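PDB 7JVH: glycoside Hydrolase Family 43_12 from Metagenome, which probably hydrolyses glycosidic bonds in plant cell-wall polysaccharides such as arabinoxylan, releasing xylose or arabinose. Local coordinates for residues 220-229 / 266-277. Numbering follows the deposited sequence.
Sequences TDKVIVNGGT and VIFKADNIYGPY
Val266 meets Thr229 tip to tip, its CB 3.6 Å from Thr229 CG2, where two neighbouring blades of the family 43 five-bladed beta-propeller face each other. One blade contributes an edge strand, 215-226, and the loop after it; the other, strand 265-270 and the turn that follows it. Two residues on, Phe268 takes Val225 CG2 over the centre of one ring face, a CH-pi contact 3.9 Å from the centroid and only 8° off the ring normal, while Gly228 C lies at the ring edge, near its plane. A classic beta bulge places Ile224 and Val225 both opposite Ile204, and both side chains point toward the adjacent blade.

In the turn, Tyr274 makes the two polar links. Its OH donates to Thr220 O at 3.1 Å, in the carbonyl plane and on a lone pair, and its own carbonyl O accepts Lys222 NZ at 2.7 Å. The lysine reaches that oxygen because CG is anti to the backbone N (chi1 -171°) and the chain beyond is extended. A leucine at Tyr274 would probably leave Thr220 O without this hydroxyl donor and Lys222 CB and CD without the ring they lie against. Tyr277 then runs alongside Ile224, the two side chains pointing the same way, with Ile224 CB 3.7 Å from Tyr277 CD2. Ala270 CB over one ring face and Ile224 at CD2 and CE2 limit its turning, and the far end is tied down where Tyr277 OH donates to Ile273 O at 2.6 Å, from above the carbonyl plane.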
loop_
_atom_site.group_PDB
_atom_site.type_symbol
_atom_site.label_atom_id
_atom_site.label_comp_id
_atom_site.label_asym_id
_atom_site.label_seq_id
_atom_site.Cartn_x
_atom_site.Cartn_y
_atom_site.Cartn_z
ATOM N N THR A 220 -0.506 -33.054 -5.121
ATOM C CA THR A 220 0.213 -32.486 -6.264
ATOM C C THR A 220 1.284 -31.481 -5.842
ATOM O O THR A 220 1.972 -30.925 -6.691
ATOM C CB THR A 220 -0.741 -31.803 -7.269
ATOM O OG1 THR A 220 -1.350 -30.648 -6.668
ATOM C CG2 THR A 220 -1.827 -32.780 -7.739
ATOM N N ASP A 221 1.422 -31.270 -4.528
ATOM C CA ASP A 221 2.378 -30.319 -3.984
ATOM C C ASP A 221 3.803 -30.826 -4.107
ATOM O O ASP A 221 4.059 -32.002 -3.937
ATOM C CB ASP A 221 2.071 -29.963 -2.527
ATOM C CG ASP A 221 2.044 -31.177 -1.596
ATOM O OD1 ASP A 221 1.400 -32.189 -1.929
ATOM O OD2 ASP A 221 2.653 -31.130 -0.518
ATOM N N LYS A 222 4.725 -29.914 -4.425
ATOM C CA LYS A 222 6.150 -30.196 -4.511
ATOM C C LYS A 222 6.935 -28.934 -4.206
ATOM O O LYS A 222 6.587 -27.842 -4.675
ATOM C CB LYS A 222 6.510 -30.664 -5.916
ATOM C CG LYS A 222 7.936 -31.175 -6.044
ATOM C CD LYS A 222 8.466 -31.107 -7.450
ATOM C CE LYS A 222 9.883 -31.658 -7.488
ATOM N NZ LYS A 222 10.541 -31.381 -8.811
ATOM N N VAL A 223 8.004 -29.083 -3.415
ATOM C CA VAL A 223 8.939 -27.995 -3.170
ATOM C C VAL A 223 9.845 -27.873 -4.392
ATOM O O VAL A 223 10.570 -28.808 -4.725
ATOM C CB VAL A 223 9.789 -28.212 -1.902
ATOM C CG1 VAL A 223 10.780 -27.069 -1.748
ATOM C CG2 VAL A 223 8.903 -28.324 -0.666
ATOM N N ILE A 224 9.792 -26.712 -5.056
ATOM C CA ILE A 224 10.589 -26.434 -6.260
ATOM C C ILE A 224 11.804 -25.536 -6.020
ATOM O O ILE A 224 12.751 -25.567 -6.789
ATOM C CB ILE A 224 9.735 -25.878 -7.421
ATOM C CG1 ILE A 224 8.813 -24.756 -6.953
ATOM C CG2 ILE A 224 8.914 -27.002 -8.053
ATOM C CD1 ILE A 224 8.122 -24.070 -8.107
ATOM N N VAL A 225 11.770 -24.748 -4.941
ATOM C CA VAL A 225 12.956 -24.072 -4.428
ATOM C C VAL A 225 13.009 -24.213 -2.922
ATOM O O VAL A 225 12.022 -23.962 -2.251
ATOM C CB VAL A 225 13.002 -22.565 -4.780
ATOM C CG1 VAL A 225 14.239 -21.924 -4.157
ATOM C CG2 VAL A 225 13.014 -22.368 -6.287
ATOM N N ASN A 226 14.179 -24.606 -2.409
ATOM C CA ASN A 226 14.428 -24.688 -0.982
ATOM C C ASN A 226 15.447 -23.644 -0.513
ATOM O O ASN A 226 16.635 -23.752 -0.823
ATOM C CB ASN A 226 14.869 -26.089 -0.582
ATOM C CG ASN A 226 14.847 -26.294 0.919
ATOM O OD1 ASN A 226 14.163 -25.561 1.662
ATOM N ND2 ASN A 226 15.597 -27.297 1.384
ATOM N N GLY A 227 14.964 -22.627 0.218
ATOM C CA GLY A 227 15.813 -21.588 0.767
ATOM C C GLY A 227 15.974 -20.371 -0.143
ATOM O O GLY A 227 15.609 -19.247 0.242
ATOM N N GLY A 228 16.537 -20.606 -1.332
ATOM C CA GLY A 228 16.820 -19.567 -2.316
ATOM C C GLY A 228 17.717 -20.051 -3.445
ATOM O O GLY A 228 17.783 -21.258 -3.708
ATOM N N THR A 229 18.407 -19.111 -4.101
ATOM C CA THR A 229 19.328 -19.410 -5.213
ATOM C C THR A 229 20.530 -20.271 -4.798
ATOM O O THR A 229 21.052 -21.039 -5.597
ATOM C CB THR A 229 19.882 -18.133 -5.878
ATOM O OG1 THR A 229 20.370 -17.252 -4.862
ATOM C CG2 THR A 229 18.797 -17.426 -6.681
ATOM N N VAL A 266 15.351 -12.613 -7.739
ATOM C CA VAL A 266 16.160 -13.660 -8.309
ATOM C C VAL A 266 15.305 -14.403 -9.329
ATOM O O VAL A 266 14.084 -14.244 -9.339
ATOM C CB VAL A 266 16.707 -14.601 -7.228
ATOM C CG1 VAL A 266 17.521 -13.823 -6.218
ATOM C CG2 VAL A 266 15.585 -15.356 -6.528
ATOM N N ILE A 267 15.955 -15.202 -10.186
ATOM C CA ILE A 267 15.287 -15.839 -11.315
ATOM C C ILE A 267 15.822 -17.263 -11.538
ATOM O O ILE A 267 17.043 -17.492 -11.513
ATOM C CB ILE A 267 15.454 -15.015 -12.612
ATOM C CG1 ILE A 267 14.572 -15.569 -13.740
ATOM C CG2 ILE A 267 16.915 -14.981 -13.059
ATOM C CD1 ILE A 267 13.099 -15.245 -13.600
ATOM N N PHE A 268 14.884 -18.191 -11.771
ATOM C CA PHE A 268 15.127 -19.608 -11.984
ATOM C C PHE A 268 14.447 -20.001 -13.285
ATOM O O PHE A 268 13.450 -19.384 -13.667
ATOM C CB PHE A 268 14.449 -20.429 -10.878
ATOM C CG PHE A 268 14.992 -20.189 -9.496
ATOM C CD1 PHE A 268 14.488 -19.171 -8.695
ATOM C CD2 PHE A 268 15.997 -21.005 -8.985
ATOM C CE1 PHE A 268 14.984 -18.965 -7.429
ATOM C CE2 PHE A 268 16.498 -20.788 -7.708
ATOM C CZ PHE A 268 15.980 -19.775 -6.926
ATOM N N LYS A 269 14.949 -21.052 -13.941
ATOM C CA LYS A 269 14.255 -21.646 -15.088
ATOM C C LYS A 269 14.207 -23.186 -15.040
ATOM O O LYS A 269 15.025 -23.819 -14.373
ATOM C CB LYS A 269 14.865 -21.149 -16.409
ATOM C CG LYS A 269 16.143 -21.846 -16.847
ATOM C CD LYS A 269 16.715 -21.220 -18.114
ATOM C CE LYS A 269 18.026 -21.874 -18.519
ATOM N NZ LYS A 269 17.821 -23.072 -19.394
ATOM N N ALA A 270 13.229 -23.765 -15.749
ATOM C CA ALA A 270 13.052 -25.209 -15.848
ATOM C C ALA A 270 12.418 -25.610 -17.168
ATOM O O ALA A 270 11.740 -24.797 -17.803
ATOM C CB ALA A 270 12.197 -25.724 -14.704
ATOM N N ASP A 271 12.634 -26.874 -17.563
ATOM C CA ASP A 271 12.083 -27.433 -18.796
ATOM C C ASP A 271 10.678 -28.008 -18.617
ATOM O O ASP A 271 10.045 -28.420 -19.588
ATOM C CB ASP A 271 13.008 -28.514 -19.350
ATOM C CG ASP A 271 14.370 -27.968 -19.758
ATOM O OD1 ASP A 271 14.470 -26.824 -20.264
ATOM O OD2 ASP A 271 15.365 -28.687 -19.577
ATOM N N ASN A 272 10.206 -28.030 -17.365
ATOM C CA ASN A 272 8.926 -28.620 -16.967
ATOM C C ASN A 272 8.343 -27.872 -15.755
ATOM O O ASN A 272 9.093 -27.369 -14.907
ATOM C CB ASN A 272 9.145 -30.117 -16.689
ATOM C CG ASN A 272 8.065 -30.749 -15.828
ATOM O OD1 ASN A 272 8.150 -30.725 -14.604
ATOM N ND2 ASN A 272 7.088 -31.393 -16.461
ATOM N N ILE A 273 7.010 -27.793 -15.678
ATOM C CA ILE A 273 6.349 -27.004 -14.639
ATOM C C ILE A 273 6.802 -27.386 -13.221
ATOM O O ILE A 273 6.966 -26.513 -12.367
ATOM C CB ILE A 273 4.807 -27.083 -14.740
ATOM C CG1 ILE A 273 4.137 -26.126 -13.732
ATOM C CG2 ILE A 273 4.302 -28.501 -14.500
ATOM C CD1 ILE A 273 4.553 -24.678 -13.901
ATOM N N TYR A 274 6.978 -28.694 -12.988
ATOM C CA TYR A 274 7.493 -29.245 -11.727
ATOM C C TYR A 274 9.010 -29.404 -11.789
ATOM O O TYR A 274 9.654 -29.671 -10.772
ATOM C CB TYR A 274 6.898 -30.634 -11.462
ATOM C CG TYR A 274 5.452 -30.655 -11.024
ATOM C CD1 TYR A 274 5.100 -30.282 -9.735
ATOM C CD2 TYR A 274 4.440 -31.081 -11.882
ATOM C CE1 TYR A 274 3.788 -30.316 -9.303
ATOM C CE2 TYR A 274 3.118 -31.112 -11.474
ATOM C CZ TYR A 274 2.794 -30.730 -10.179
ATOM O OH TYR A 274 1.475 -30.756 -9.751
ATOM N N GLY A 275 9.558 -29.262 -13.005
ATOM C CA GLY A 275 10.877 -29.768 -13.379
ATOM C C GLY A 275 11.864 -29.052 -12.474
ATOM O O GLY A 275 11.496 -28.051 -11.856
ATOM N N PRO A 276 13.120 -29.537 -12.360
ATOM C CA PRO A 276 14.094 -28.881 -11.489
ATOM C C PRO A 276 14.282 -27.436 -11.951
ATOM O O PRO A 276 14.482 -27.200 -13.134
ATOM C CB PRO A 276 15.361 -29.727 -11.653
ATOM C CG PRO A 276 15.141 -30.564 -12.866
ATOM C CD PRO A 276 13.665 -30.686 -13.090
ATOM N N TYR A 277 14.142 -26.486 -11.023
ATOM C CA TYR A 277 14.333 -25.071 -11.305
ATOM C C TYR A 277 15.741 -24.712 -10.887
ATOM O O TYR A 277 16.083 -24.855 -9.720
ATOM C CB TYR A 277 13.315 -24.225 -10.535
ATOM C CG TYR A 277 11.941 -24.237 -11.154
ATOM C CD1 TYR A 277 11.578 -23.298 -12.127
ATOM C CD2 TYR A 277 11.008 -25.177 -10.781
ATOM C CE1 TYR A 277 10.316 -23.313 -12.697
ATOM C CE2 TYR A 277 9.747 -25.199 -11.342
ATOM C CZ TYR A 277 9.402 -24.274 -12.299
ATOM O OH TYR A 277 8.144 -24.304 -12.863
#